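Local coordinates for protein endoglucanase family 5 (Clostridium acetobutylicum ATCC 824, PDB 6PZ7) that probably hydrolyses internal beta-1,4-glucosidic bonds of cellulose and related plant polysaccharides as a broad-specificity endoglucanase of glycoside hydrolase family 5, subfamily 4, at residues 164-176 and 202-216. Numbering follows the deposited sequence.
Sequences RDVINKFNLTAVN and AAMNDLVIPNNDKRV
P210 lies against N171, L172 and V175 of the helix 164-176, and this is the tightly packed, buried part of the contact. Its CG comes within 3.7 Å of the backbone N of L172, while the V175 and P210 side chains cross at about a right angle, CG2 of V175 3.8 Å from CG of P210. Behind it V175 reaches V216 and the barrel strand 190-193, so this apolar patch runs into the protein interior.

One turn back, the amide of N168 brackets L207. Its ND2 gives a nearly straight bond (169°) to the carbonyl O of D206, which lies near the plane of the N168 amide, and its OD1 receives the N of V208, 3.0 Å away, from above the carbonyl plane. Two bonds on opposite ends fix the rotation of the amide. A water joins OD1 to ND2 of N171 and O of V208; the OD1 of N171 itself turns to T143.

R164 extends this firm side: NE meets OD2 of D206 at 2.8 Å in a straight salt bridge, in the guanidinium plane but from above the carboxylate plane, with CB of A202 over one guanidinium face; NH1 continues to the O of G158. The looser, solvent side is at the other end, where exposed N211 gives ND2 to OD1 of exposed N176 at 2.8 Å, and a water spans their remaining amide ends.

The whole is a piece of a TIM barrel, the (beta/alpha)8 fold of family 5 glycosidases: helix 161-180, between strands 139-142 and 190-193, is flanked by the connection that leads from helix 201-206 into strand 216-221.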
# COMPACT_ATOMS: atom_id res chain seq x y z
N ARG A 164 10.40 10.33 -12.22
CA ARG A 164 9.04 10.78 -11.92
C ARG A 164 8.18 10.84 -13.19
O ARG A 164 7.00 10.46 -13.18
CB ARG A 164 9.08 12.11 -11.17
CG ARG A 164 9.67 11.99 -9.79
CD ARG A 164 9.56 13.25 -8.97
NE ARG A 164 10.28 14.40 -9.51
CZ ARG A 164 11.50 14.76 -9.18
NH1 ARG A 164 12.21 14.02 -8.34
NH2 ARG A 164 12.04 15.84 -9.72
N ASP A 165 8.77 11.31 -14.29
CA ASP A 165 8.07 11.33 -15.58
C ASP A 165 7.67 9.93 -16.00
O ASP A 165 6.51 9.68 -16.35
CB ASP A 165 8.99 12.01 -16.61
CG ASP A 165 8.33 12.31 -17.92
OD1 ASP A 165 7.07 12.33 -18.04
OD2 ASP A 165 9.10 12.52 -18.89
N VAL A 166 8.61 8.99 -15.96
CA VAL A 166 8.32 7.63 -16.40
C VAL A 166 7.29 6.96 -15.49
O VAL A 166 6.42 6.22 -15.97
CB VAL A 166 9.61 6.81 -16.55
CG1 VAL A 166 9.28 5.36 -16.93
CG2 VAL A 166 10.53 7.45 -17.60
N ILE A 167 7.32 7.21 -14.19
CA ILE A 167 6.28 6.65 -13.34
C ILE A 167 4.90 7.13 -13.76
O ILE A 167 3.92 6.37 -13.71
CB ILE A 167 6.56 6.92 -11.87
CG1 ILE A 167 7.75 6.03 -11.45
CG2 ILE A 167 5.31 6.71 -11.01
CD1 ILE A 167 8.37 6.44 -10.23
N ASN A 168 4.76 8.38 -14.17
CA ASN A 168 3.46 8.82 -14.64
C ASN A 168 3.01 8.00 -15.84
O ASN A 168 1.82 7.66 -15.96
CB ASN A 168 3.49 10.31 -15.01
CG ASN A 168 3.57 11.21 -13.78
OD1 ASN A 168 3.06 10.88 -12.70
ND2 ASN A 168 4.18 12.36 -13.94
N LYS A 169 3.94 7.68 -16.75
CA LYS A 169 3.61 6.84 -17.90
C LYS A 169 3.23 5.44 -17.47
O LYS A 169 2.27 4.86 -18.01
CB LYS A 169 4.80 6.82 -18.88
CG LYS A 169 5.32 8.20 -19.32
CD LYS A 169 6.50 8.05 -20.28
CE LYS A 169 7.17 9.37 -20.59
NZ LYS A 169 8.31 9.20 -21.56
N PHE A 170 3.95 4.87 -16.51
CA PHE A 170 3.60 3.54 -16.03
C PHE A 170 2.22 3.52 -15.38
O PHE A 170 1.44 2.58 -15.60
CB PHE A 170 4.62 3.05 -15.01
CG PHE A 170 6.00 2.70 -15.55
CD1 PHE A 170 6.26 2.52 -16.90
CD2 PHE A 170 7.02 2.52 -14.66
CE1 PHE A 170 7.54 2.17 -17.34
CE2 PHE A 170 8.30 2.16 -15.09
CZ PHE A 170 8.55 1.99 -16.43
N ASN A 171 1.90 4.52 -14.55
CA ASN A 171 0.58 4.56 -13.92
C ASN A 171 -0.50 4.69 -14.98
O ASN A 171 -1.57 4.07 -14.86
CB ASN A 171 0.51 5.71 -12.91
CG ASN A 171 1.18 5.39 -11.58
OD1 ASN A 171 1.21 4.22 -11.16
ND2 ASN A 171 1.65 6.42 -10.88
N LEU A 172 -0.27 5.52 -15.99
CA LEU A 172 -1.23 5.68 -17.08
C LEU A 172 -1.45 4.37 -17.82
O LEU A 172 -2.59 4.00 -18.09
CB LEU A 172 -0.76 6.76 -18.05
CG LEU A 172 -1.63 6.97 -19.28
CD1 LEU A 172 -3.00 7.33 -18.90
CD2 LEU A 172 -1.00 8.02 -20.20
N THR A 173 -0.36 3.68 -18.15
CA THR A 173 -0.45 2.40 -18.83
C THR A 173 -1.28 1.43 -18.00
O THR A 173 -2.16 0.73 -18.52
CB THR A 173 0.96 1.81 -19.02
OG1 THR A 173 1.74 2.64 -19.90
CG2 THR A 173 0.89 0.41 -19.60
N ALA A 174 -0.99 1.34 -16.71
CA ALA A 174 -1.74 0.42 -15.85
C ALA A 174 -3.22 0.78 -15.76
O ALA A 174 -4.08 -0.09 -15.88
CB ALA A 174 -1.09 0.37 -14.48
N VAL A 175 -3.55 2.05 -15.57
CA VAL A 175 -4.96 2.46 -15.51
C VAL A 175 -5.66 2.14 -16.82
O VAL A 175 -6.78 1.60 -16.83
CB VAL A 175 -5.09 3.96 -15.15
CG1 VAL A 175 -6.50 4.45 -15.41
CG2 VAL A 175 -4.70 4.19 -13.68
N ASN A 176 -5.05 2.49 -17.96
CA ASN A 176 -5.70 2.22 -19.24
C ASN A 176 -5.91 0.72 -19.44
O ASN A 176 -6.95 0.28 -19.96
CB ASN A 176 -4.89 2.80 -20.39
CG ASN A 176 -5.06 4.31 -20.56
OD1 ASN A 176 -6.02 4.89 -20.10
ND2 ASN A 176 -4.12 4.92 -21.27
N ALA A 202 8.92 17.15 -4.37
CA ALA A 202 8.99 17.03 -5.82
C ALA A 202 8.23 15.80 -6.31
O ALA A 202 7.67 15.80 -7.42
CB ALA A 202 10.42 16.95 -6.33
N ALA A 203 8.24 14.71 -5.53
CA ALA A 203 7.48 13.52 -5.90
C ALA A 203 5.99 13.82 -5.96
O ALA A 203 5.29 13.41 -6.90
CB ALA A 203 7.79 12.39 -4.93
N MET A 204 5.48 14.53 -4.96
CA MET A 204 4.07 14.88 -4.97
C MET A 204 3.76 15.90 -6.05
O MET A 204 2.72 15.81 -6.70
CB MET A 204 3.63 15.39 -3.60
CG MET A 204 3.82 14.35 -2.48
SD MET A 204 2.84 14.68 -0.98
CE MET A 204 3.51 16.28 -0.54
N ASN A 205 4.66 16.85 -6.30
CA ASN A 205 4.38 17.89 -7.29
C ASN A 205 4.36 17.35 -8.72
O ASN A 205 3.60 17.86 -9.56
CB ASN A 205 5.41 19.01 -7.19
CG ASN A 205 5.11 19.98 -6.07
OD1 ASN A 205 3.98 20.06 -5.57
ND2 ASN A 205 6.12 20.75 -5.68
N ASP A 206 5.15 16.33 -9.02
CA ASP A 206 5.27 15.85 -10.37
C ASP A 206 4.28 14.76 -10.74
O ASP A 206 4.17 14.42 -11.93
CB ASP A 206 6.70 15.38 -10.70
CG ASP A 206 7.69 16.52 -10.91
OD1 ASP A 206 7.27 17.71 -10.93
OD2 ASP A 206 8.90 16.21 -11.10
N LEU A 207 3.52 14.24 -9.78
CA LEU A 207 2.51 13.24 -10.06
C LEU A 207 1.45 13.80 -10.99
O LEU A 207 0.92 14.89 -10.76
CB LEU A 207 1.87 12.81 -8.75
CG LEU A 207 0.93 11.63 -8.86
CD1 LEU A 207 1.71 10.35 -9.11
CD2 LEU A 207 0.10 11.49 -7.61
N VAL A 208 1.12 13.03 -12.02
CA VAL A 208 0.00 13.30 -12.92
C VAL A 208 -1.01 12.19 -12.75
O VAL A 208 -0.68 11.01 -12.89
CB VAL A 208 0.46 13.42 -14.38
CG1 VAL A 208 -0.75 13.55 -15.30
CG2 VAL A 208 1.41 14.58 -14.51
N ILE A 209 -2.25 12.54 -12.45
CA ILE A 209 -3.31 11.53 -12.36
C ILE A 209 -3.66 11.02 -13.75
O ILE A 209 -4.07 11.82 -14.61
CB ILE A 209 -4.57 12.14 -11.70
CG1 ILE A 209 -4.27 12.66 -10.30
CG2 ILE A 209 -5.72 11.12 -11.70
CD1 ILE A 209 -3.97 11.57 -9.26
N PRO A 210 -3.53 9.72 -14.04
CA PRO A 210 -3.84 9.21 -15.39
C PRO A 210 -5.20 9.65 -15.89
O PRO A 210 -6.23 9.43 -15.23
CB PRO A 210 -3.79 7.68 -15.20
CG PRO A 210 -2.80 7.47 -14.10
CD PRO A 210 -3.05 8.65 -13.14
N ASN A 211 -5.21 10.31 -17.06
CA ASN A 211 -6.44 10.75 -17.72
C ASN A 211 -7.29 11.69 -16.87
O ASN A 211 -8.47 11.90 -17.16
CB ASN A 211 -7.30 9.56 -18.16
CG ASN A 211 -6.57 8.62 -19.07
OD1 ASN A 211 -5.92 9.05 -20.03
ND2 ASN A 211 -6.64 7.32 -18.79
N ASN A 212 -6.73 12.26 -15.80
CA ASN A 212 -7.53 13.01 -14.83
C ASN A 212 -8.77 12.19 -14.42
O ASN A 212 -9.85 12.72 -14.23
CB ASN A 212 -7.92 14.40 -15.37
CG ASN A 212 -8.22 15.39 -14.26
OD1 ASN A 212 -8.08 15.09 -13.08
ND2 ASN A 212 -8.61 16.61 -14.64
N ASP A 213 -8.56 10.88 -14.23
CA ASP A 213 -9.63 9.94 -13.90
C ASP A 213 -10.15 10.23 -12.49
O ASP A 213 -9.40 10.22 -11.52
CB ASP A 213 -9.01 8.55 -14.02
CG ASP A 213 -9.99 7.39 -13.86
OD1 ASP A 213 -10.87 7.43 -12.98
OD2 ASP A 213 -9.85 6.44 -14.65
N LYS A 214 -11.47 10.45 -12.39
CA LYS A 214 -12.09 10.82 -11.12
C LYS A 214 -12.12 9.68 -10.11
O LYS A 214 -12.43 9.92 -8.94
CB LYS A 214 -13.51 11.35 -11.33
CG LYS A 214 -14.50 10.28 -11.78
CD LYS A 214 -15.92 10.86 -12.00
CE LYS A 214 -16.88 9.79 -12.48
NZ LYS A 214 -18.23 10.36 -12.82
N ARG A 215 -11.81 8.47 -10.54
CA ARG A 215 -11.81 7.31 -9.66
C ARG A 215 -10.41 6.85 -9.29
O ARG A 215 -10.22 5.71 -8.85
CB ARG A 215 -12.63 6.19 -10.30
CG ARG A 215 -14.11 6.54 -10.36
CD ARG A 215 -14.96 5.32 -10.59
NE ARG A 215 -16.39 5.62 -10.66
CZ ARG A 215 -17.02 5.97 -11.76
NH1 ARG A 215 -16.36 6.09 -12.91
NH2 ARG A 215 -18.33 6.21 -11.72
N VAL A 216 -9.41 7.72 -9.46
CA VAL A 216 -8.04 7.46 -9.04
C VAL A 216 -7.74 8.14 -7.72
O VAL A 216 -8.09 9.32 -7.53
CB VAL A 216 -7.04 7.83 -10.15
CG1 VAL A 216 -5.59 7.83 -9.60
CG2 VAL A 216 -7.15 6.88 -11.32
O HOH W 1 1.13 9.02 -12.06
O HOH W 2 -0.19 9.48 -15.29
O HOH W 3 -4.86 7.67 -22.02